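Local atomic coordinates of HupZ (Streptococcus sp. 'group A', PDB entry 5ESC), a protein that degrades heme in vitro, as a dimeric split-barrel enzyme of the pyridoxamine 5'-phosphate oxidase family. Residues Y89-A93 with V103-I109. Residue numbers count along the deposited sequence, not the author numbering.
Sequences YYEAA and VPKAVGI
In this split-barrel fold helix 88-97 lies in the connection between the neighbouring antiparallel strands 73-84 and 106-117; the chain leaving it loops back, and strand 106-117 then crosses beneath it. Helical residues 89-93 lie across strand 106-109, the axes 7.6 Å apart at closest approach and 114° between their N-to-C directions; Tyr-90 sits over Val-107, CA to CA 5.3 Å. Val-107 (chi1 p) is the central bump. Its CG1 fills the hollow between Tyr-89 CB (3.8 Å) and Tyr-90 CB (3.9 Å), while its CG2 meets Ala-93 CB at 3.8 Å, one helical turn on from Tyr-89. The two tyrosines diverge. Tyr-89 (chi1 m) reaches along the strand to Ile-109, whose CG1 makes a CH-pi contact 4.1 Å from the ring centroid. Tyr-90 (chi1 t) swings its ring the other way, Pro-104 O and Val-107 N at its edge, alongside polyproline-like Pro-104 and a classic beta bulge: helical Lys-105 and extended Ala-106 both face Glu-46. The small Ala-93 leaves room for the Pro-104 ring, CB to CG 4.2 Å, and Tyr-90 CE1 packs 3.9 Å from that same CG. At the far end of its ring, Tyr-90 OH donates a hydrogen bond to Pro-104 O at 2.7 Å.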
ATOM      1  N   TYR A  89      20.461  15.503   2.141  1.00 12.20           N
ATOM      2  CA  TYR A  89      19.224  14.911   2.440  1.00 11.47           C
ATOM      3  C   TYR A  89      19.395  14.077   3.742  1.00 11.67           C
ATOM      4  O   TYR A  89      18.546  14.086   4.633  1.00 11.26           O
ATOM      5  CB  TYR A  89      18.755  14.008   1.369  1.00 13.59           C
ATOM      6  CG  TYR A  89      18.279  14.654   0.114  1.00 13.32           C
ATOM      7  CD1 TYR A  89      17.171  15.456   0.121  1.00 15.33           C
ATOM      8  CD2 TYR A  89      18.935  14.373  -1.112  1.00 17.67           C
ATOM      9  CE1 TYR A  89      16.653  15.960  -1.137  1.00 16.77           C
ATOM     10  CE2 TYR A  89      18.443  14.865  -2.332  1.00 21.48           C
ATOM     11  CZ  TYR A  89      17.318  15.694  -2.318  1.00 20.60           C
ATOM     12  OH  TYR A  89      16.940  16.176  -3.557  1.00 24.87           O
ATOM     13  N   TYR A  90      20.440  13.329   3.811  1.00 11.24           N
ATOM     14  CA  TYR A  90      20.715  12.480   4.952  1.00 12.25           C
ATOM     15  C   TYR A  90      20.890  13.288   6.239  1.00 13.57           C
ATOM     16  O   TYR A  90      20.374  12.931   7.251  1.00 13.93           O
ATOM     17  CB  TYR A  90      21.935  11.575   4.669  1.00 12.29           C
ATOM     18  CG  TYR A  90      22.250  10.731   5.873  1.00 13.98           C
ATOM     19  CD1 TYR A  90      21.417   9.690   6.207  1.00 13.32           C
ATOM     20  CD2 TYR A  90      23.282  11.071   6.744  1.00 15.47           C
ATOM     21  CE1 TYR A  90      21.643   8.897   7.327  1.00 14.01           C
ATOM     22  CE2 TYR A  90      23.535  10.268   7.872  1.00 19.15           C
ATOM     23  CZ  TYR A  90      22.647   9.227   8.179  1.00 17.72           C
ATOM     24  OH  TYR A  90      22.797   8.418   9.265  1.00 18.82           O
ATOM     25  N   GLU A  91      21.675  14.365   6.192  1.00 15.80           N
ATOM     26  CA  GLU A  91      21.855  15.240   7.367  1.00 16.74           C
ATOM     27  C   GLU A  91      20.553  15.874   7.843  1.00 16.11           C
ATOM     28  O   GLU A  91      20.276  15.906   9.048  1.00 14.60           O
ATOM     29  CB  GLU A  91      22.966  16.310   7.118  1.00 19.49           C
ATOM     30  CG  GLU A  91      24.347  15.714   6.864  1.00 23.59           C
ATOM     31  CD  GLU A  91      24.897  14.889   8.036  1.00 30.81           C
ATOM     32  OE1 GLU A  91      24.782  15.398   9.194  1.00 40.28           O
ATOM     33  OE2 GLU A  91      25.416  13.726   7.833  1.00 28.14           O
ATOM     34  N   ALA A  92      19.657  16.255   6.891  1.00 15.53           N
ATOM     35  CA  ALA A  92      18.319  16.674   7.265  1.00 15.66           C
ATOM     36  C   ALA A  92      17.535  15.542   7.985  1.00 14.72           C
ATOM     37  O   ALA A  92      16.815  15.809   8.966  1.00 14.21           O
ATOM     38  CB  ALA A  92      17.490  17.153   6.076  1.00 15.83           C
ATOM     39  N   ALA A  93      17.578  14.309   7.435  1.00 11.35           N
ATOM     40  CA  ALA A  93      16.880  13.201   7.996  1.00 10.21           C
ATOM     41  C   ALA A  93      17.327  12.936   9.481  1.00 11.34           C
ATOM     42  O   ALA A  93      16.514  12.614  10.403  1.00 11.48           O
ATOM     43  CB  ALA A  93      17.092  11.957   7.144  1.00 10.04           C
ATOM     44  N   VAL A 103      18.530   7.237  15.128  1.00 22.63           N
ATOM     45  CA  VAL A 103      19.366   7.802  14.074  1.00 22.83           C
ATOM     46  C   VAL A 103      19.108   7.024  12.767  1.00 19.40           C
ATOM     47  O   VAL A 103      19.150   5.812  12.763  1.00 16.95           O
ATOM     48  CB  VAL A 103      20.833   7.675  14.403  1.00 23.10           C
ATOM     49  CG1 VAL A 103      21.672   8.432  13.378  1.00 21.69           C
ATOM     50  CG2 VAL A 103      21.086   8.206  15.837  1.00 27.78           C
ATOM     51  N   PRO A 104      18.846   7.734  11.660  1.00 16.48           N
ATOM     52  CA  PRO A 104      18.563   6.878  10.478  1.00 14.70           C
ATOM     53  C   PRO A 104      19.778   6.130   9.999  1.00 13.72           C
ATOM     54  O   PRO A 104      20.831   6.670  10.034  1.00 16.57           O
ATOM     55  CB  PRO A 104      18.074   7.889   9.409  1.00 12.91           C
ATOM     56  CG  PRO A 104      18.675   9.152   9.836  1.00 13.43           C
ATOM     57  CD  PRO A 104      18.746   9.158  11.352  1.00 16.27           C
ATOM     58  N   LYS A 105      19.615   4.955   9.447  1.00 13.14           N
ATOM     59  CA  LYS A 105      20.686   4.316   8.733  1.00 13.47           C
ATOM     60  C   LYS A 105      20.843   5.028   7.352  1.00 15.09           C
ATOM     61  O   LYS A 105      21.922   5.104   6.795  1.00 14.15           O
ATOM     62  CB  LYS A 105      20.319   2.872   8.471  1.00 15.27           C
ATOM     63  CG  LYS A 105      20.425   1.956   9.673  1.00 18.22           C
ATOM     64  CD  LYS A 105      20.135   0.483   9.270  1.00 24.89           C
ATOM     65  CE  LYS A 105      20.717  -0.443  10.398  1.00 30.08           C
ATOM     66  NZ  LYS A 105      19.787  -1.436  10.890  1.00 38.49           N
ATOM     67  N   ALA A 106      19.758   5.544   6.804  1.00 14.30           N
ATOM     68  CA  ALA A 106      19.851   6.176   5.461  1.00 13.77           C
ATOM     69  C   ALA A 106      18.663   7.068   5.262  1.00 13.69           C
ATOM     70  O   ALA A 106      17.775   7.094   6.113  1.00 11.71           O
ATOM     71  CB  ALA A 106      19.922   5.092   4.378  1.00 14.19           C
ATOM     72  N   VAL A 107      18.609   7.788   4.137  1.00 12.33           N
ATOM     73  CA  VAL A 107      17.420   8.495   3.773  1.00 11.19           C
ATOM     74  C   VAL A 107      16.909   7.961   2.394  1.00 10.11           C
ATOM     75  O   VAL A 107      17.719   7.700   1.509  1.00 10.66           O
ATOM     76  CB  VAL A 107      17.695  10.051   3.717  1.00 11.21           C
ATOM     77  CG1 VAL A 107      18.798  10.469   2.718  1.00 10.88           C
ATOM     78  CG2 VAL A 107      16.385  10.833   3.548  1.00 10.61           C
ATOM     79  N   GLY A 108      15.619   7.778   2.255  1.00 10.08           N
ATOM     80  CA  GLY A 108      14.991   7.389   1.003  1.00 10.03           C
ATOM     81  C   GLY A 108      14.551   8.695   0.341  1.00  9.93           C
ATOM     82  O   GLY A 108      13.995   9.553   1.015  1.00  8.89           O
ATOM     83  N   ILE A 109      14.734   8.858  -0.974  1.00 10.29           N
ATOM     84  CA  ILE A 109      14.401  10.102  -1.607  1.00  8.54           C
ATOM     85  C   ILE A 109      13.549   9.705  -2.812  1.00  9.09           C
ATOM     86  O   ILE A 109      14.041   8.859  -3.593  1.00 11.74           O
ATOM     87  CB  ILE A 109      15.618  10.746  -2.110  1.00  8.50           C
ATOM     88  CG1 ILE A 109      16.499  11.252  -0.972  1.00  7.74           C
ATOM     89  CG2 ILE A 109      15.277  12.071  -2.874  1.00  9.07           C
ATOM     90  CD1 ILE A 109      17.903  10.927  -1.351  1.00  8.42           C
TER